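Local structure of hemoglobin component VII (Tokunagayusurika akamusi, 1X46) at residues A[76-81]-A[85-90]. The protein is a globin from a midge larva that binds heme and, as in other members of its family, probably carries or stores oxygen. Residues are numbered along the deposited sequence; the frame is centred on the assembly and turned at random.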
ATOM      1  N   ILE A  76       7.565  -5.740   0.899  1.00 11.19           N
ATOM      2  CA  ILE A  76       8.478  -5.086   1.805  1.00 11.67           C
ATOM      3  C   ILE A  76       9.570  -6.086   2.229  1.00 12.89           C
ATOM      4  O   ILE A  76      10.742  -5.704   2.318  1.00 14.93           O
ATOM      5  CB  ILE A  76       7.710  -4.379   2.972  1.00 12.38           C
ATOM      6  CG1 ILE A  76       6.972  -3.165   2.398  1.00 13.24           C
ATOM      7  CG2 ILE A  76       8.674  -3.939   4.092  1.00 14.30           C
ATOM      8  CD1 ILE A  76       5.981  -2.504   3.422  1.00 14.86           C
ATOM      9  N   ALA A  77       9.218  -7.369   2.401  1.00 12.68           N
ATOM     10  CA  ALA A  77      10.212  -8.425   2.696  1.00 12.86           C
ATOM     11  C   ALA A  77      11.290  -8.575   1.628  1.00 14.75           C
ATOM     12  O   ALA A  77      12.456  -8.861   1.957  1.00 14.55           O
ATOM     13  CB  ALA A  77       9.527  -9.777   2.907  1.00 13.85           C
ATOM     14  N   LEU A  78      10.894  -8.362   0.373  1.00 11.96           N
ATOM     15  CA  LEU A  78      11.792  -8.444  -0.783  1.00 12.82           C
ATOM     16  C   LEU A  78      12.718  -7.225  -0.986  1.00 13.74           C
ATOM     17  O   LEU A  78      13.630  -7.271  -1.830  1.00 14.93           O
ATOM     18  CB  LEU A  78      11.005  -8.722  -2.059  1.00 12.33           C
ATOM     19  CG  LEU A  78      10.305 -10.078  -2.111  1.00 13.14           C
ATOM     20  CD1 LEU A  78       9.374 -10.096  -3.293  1.00 14.86           C
ATOM     21  CD2 LEU A  78      11.322 -11.233  -2.206  1.00 13.39           C
ATOM     22  N   MET A  79      12.473  -6.148  -0.242  1.00 13.79           N
ATOM     23  CA  MET A  79      13.301  -4.936  -0.334  1.00 16.85           C
ATOM     24  C   MET A  79      14.671  -5.145   0.289  1.00 15.74           C
ATOM     25  O   MET A  79      14.807  -5.884   1.247  1.00 18.63           O
ATOM     26  CB  MET A  79      12.630  -3.789   0.395  1.00 18.18           C
ATOM     27  CG  MET A  79      11.463  -3.255  -0.329  1.00 15.33           C
ATOM     28  SD  MET A  79      10.491  -2.091   0.684  1.00 22.73           S
ATOM     29  CE  MET A  79      11.532  -0.673   0.805  1.00 17.42           C
ATOM     30  N   GLY A  80      15.679  -4.451  -0.244  1.00 19.92           N
ATOM     31  CA  GLY A  80      16.963  -4.354   0.436  1.00 20.96           C
ATOM     32  C   GLY A  80      18.058  -5.288  -0.041  1.00 22.82           C
ATOM     33  O   GLY A  80      19.196  -5.199   0.436  1.00 24.47           O
ATOM     34  N   VAL A  81      17.698  -6.178  -0.967  1.00 21.10           N
ATOM     35  CA  VAL A  81      18.571  -7.241  -1.461  1.00 22.57           C
ATOM     36  C   VAL A  81      18.550  -7.266  -2.989  1.00 20.75           C
ATOM     37  O   VAL A  81      17.508  -7.454  -3.618  1.00 20.12           O
ATOM     38  CB  VAL A  81      18.096  -8.625  -0.924  1.00 24.26           C
ATOM     39  CG1 VAL A  81      19.000  -9.723  -1.394  1.00 26.93           C
ATOM     40  CG2 VAL A  81      18.045  -8.636   0.601  1.00 24.17           C
ATOM     41  N   ARG A  85      15.459  -8.198  -6.341  1.00 18.64           N
ATOM     42  CA  ARG A  85      14.851  -7.117  -7.129  1.00 17.65           C
ATOM     43  C   ARG A  85      13.954  -7.638  -8.271  1.00 18.94           C
ATOM     44  O   ARG A  85      12.851  -7.096  -8.447  1.00 17.01           O
ATOM     45  CB  ARG A  85      15.888  -6.111  -7.642  1.00 20.92           C
ATOM     46  CG  ARG A  85      15.289  -4.739  -7.988  1.00 21.75           C
ATOM     47  CD  ARG A  85      16.342  -3.665  -8.258  1.00 25.45           C
ATOM     48  NE  ARG A  85      17.238  -4.145  -9.306  1.00 27.53           N
ATOM     49  CZ  ARG A  85      18.524  -4.468  -9.146  1.00 33.36           C
ATOM     50  NH1 ARG A  85      19.136  -4.324  -7.968  1.00 32.54           N
ATOM     51  NH2 ARG A  85      19.208  -4.928 -10.186  1.00 36.67           N
ATOM     52  N   PRO A  86      14.364  -8.641  -9.067  1.00 18.61           N
ATOM     53  CA  PRO A  86      13.456  -9.195 -10.088  1.00 19.64           C
ATOM     54  C   PRO A  86      12.155  -9.715  -9.494  1.00 18.18           C
ATOM     55  O   PRO A  86      11.097  -9.436 -10.066  1.00 18.35           O
ATOM     56  CB  PRO A  86      14.264 -10.339 -10.732  1.00 21.24           C
ATOM     57  CG  PRO A  86      15.679 -10.003 -10.442  1.00 24.38           C
ATOM     58  CD  PRO A  86      15.697  -9.288  -9.127  1.00 19.38           C
ATOM     59  N   ALA A  87      12.229 -10.447  -8.385  1.00 18.82           N
ATOM     60  CA  ALA A  87      11.034 -10.953  -7.732  1.00 16.49           C
ATOM     61  C   ALA A  87      10.133  -9.822  -7.246  1.00 15.93           C
ATOM     62  O   ALA A  87       8.900  -9.899  -7.384  1.00 16.64           O
ATOM     63  CB  ALA A  87      11.394 -11.870  -6.590  1.00 18.15           C
ATOM     64  N   LEU A  88      10.754  -8.806  -6.658  1.00 16.45           N
ATOM     65  CA  LEU A  88       9.985  -7.656  -6.182  1.00 15.39           C
ATOM     66  C   LEU A  88       9.303  -6.954  -7.345  1.00 16.29           C
ATOM     67  O   LEU A  88       8.101  -6.629  -7.284  1.00 14.91           O
ATOM     68  CB  LEU A  88      10.880  -6.699  -5.413  1.00 15.03           C
ATOM     69  CG  LEU A  88      10.318  -5.310  -5.076  1.00 15.45           C
ATOM     70  CD1 LEU A  88       9.096  -5.412  -4.176  1.00 17.42           C
ATOM     71  CD2 LEU A  88      11.416  -4.523  -4.412  1.00 18.00           C
ATOM     72  N   LYS A  89      10.039  -6.709  -8.423  1.00 16.14           N
ATOM     73  CA  LYS A  89       9.422  -6.048  -9.560  1.00 14.74           C
ATOM     74  C   LYS A  89       8.297  -6.851 -10.198  1.00 14.52           C
ATOM     75  O   LYS A  89       7.327  -6.289 -10.724  1.00 15.83           O
ATOM     76  CB  LYS A  89      10.481  -5.633 -10.567  1.00 16.81           C
ATOM     77  CG  LYS A  89      11.298  -4.497 -10.023  1.00 19.91           C
ATOM     78  CD  LYS A  89      12.070  -3.862 -11.118  1.00 22.40           C
ATOM     79  CE  LYS A  89      12.763  -2.621 -10.676  1.00 18.87           C
ATOM     80  NZ  LYS A  89      13.826  -2.245 -11.676  1.00 22.80           N
ATOM     81  N   ASN A  90       8.419  -8.177 -10.159  1.00 16.70           N
ATOM     82  CA  ASN A  90       7.370  -9.009 -10.705  1.00 16.44           C
ATOM     83  C   ASN A  90       6.098  -8.961  -9.847  1.00 15.55           C
ATOM     84  O   ASN A  90       4.986  -8.954 -10.386  1.00 17.10           O
ATOM     85  CB  ASN A  90       7.864 -10.442 -10.926  1.00 21.71           C
ATOM     86  CG  ASN A  90       8.953 -10.516 -12.003  1.00 27.59           C
ATOM     87  OD1 ASN A  90       9.194  -9.545 -12.729  1.00 29.97           O
ATOM     88  ND2 ASN A  90       9.630 -11.653 -12.088  1.00 30.20           N
TER
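The EF corner of the globin fold, between helices 59-78 and 85-100, is held by L78 packing against L88, with A87 and M79 beside them. The backbones come close here, the CA atoms of L78 and L88 lying 5.7 Å apart. Both CA-CB bonds point toward the other segment, and CB of L78 meets CB of L88 at 3.9 Å. L78 also lays a methyl on the helix backbone: its CD1 is 3.8 Å from CA of L88. The same methyl reaches the A87 side chain, CD1 of L78 to CB of A87 being 4.3 Å. In L88, chi1 168° swings CG away from the backbone N, and chi2 62° then sets CD2 4.3 Å from CG of M79. The two segments together bury 242 Å², most of it on L78 and L88. At the connection itself, O of V81 and N of R85 are 3.5 Å apart. The L88 side chain is about 11 Å from the heme, consistent with structural packing away from the annotated heme sites. Helix 9-20 packs against segment 76-81: K16 NZ hydrogen-bonds to M79 O, and I76 rests on V15 and W19, while K89 makes a cation-pi contact with W4 and touches helix 129-146 at V145.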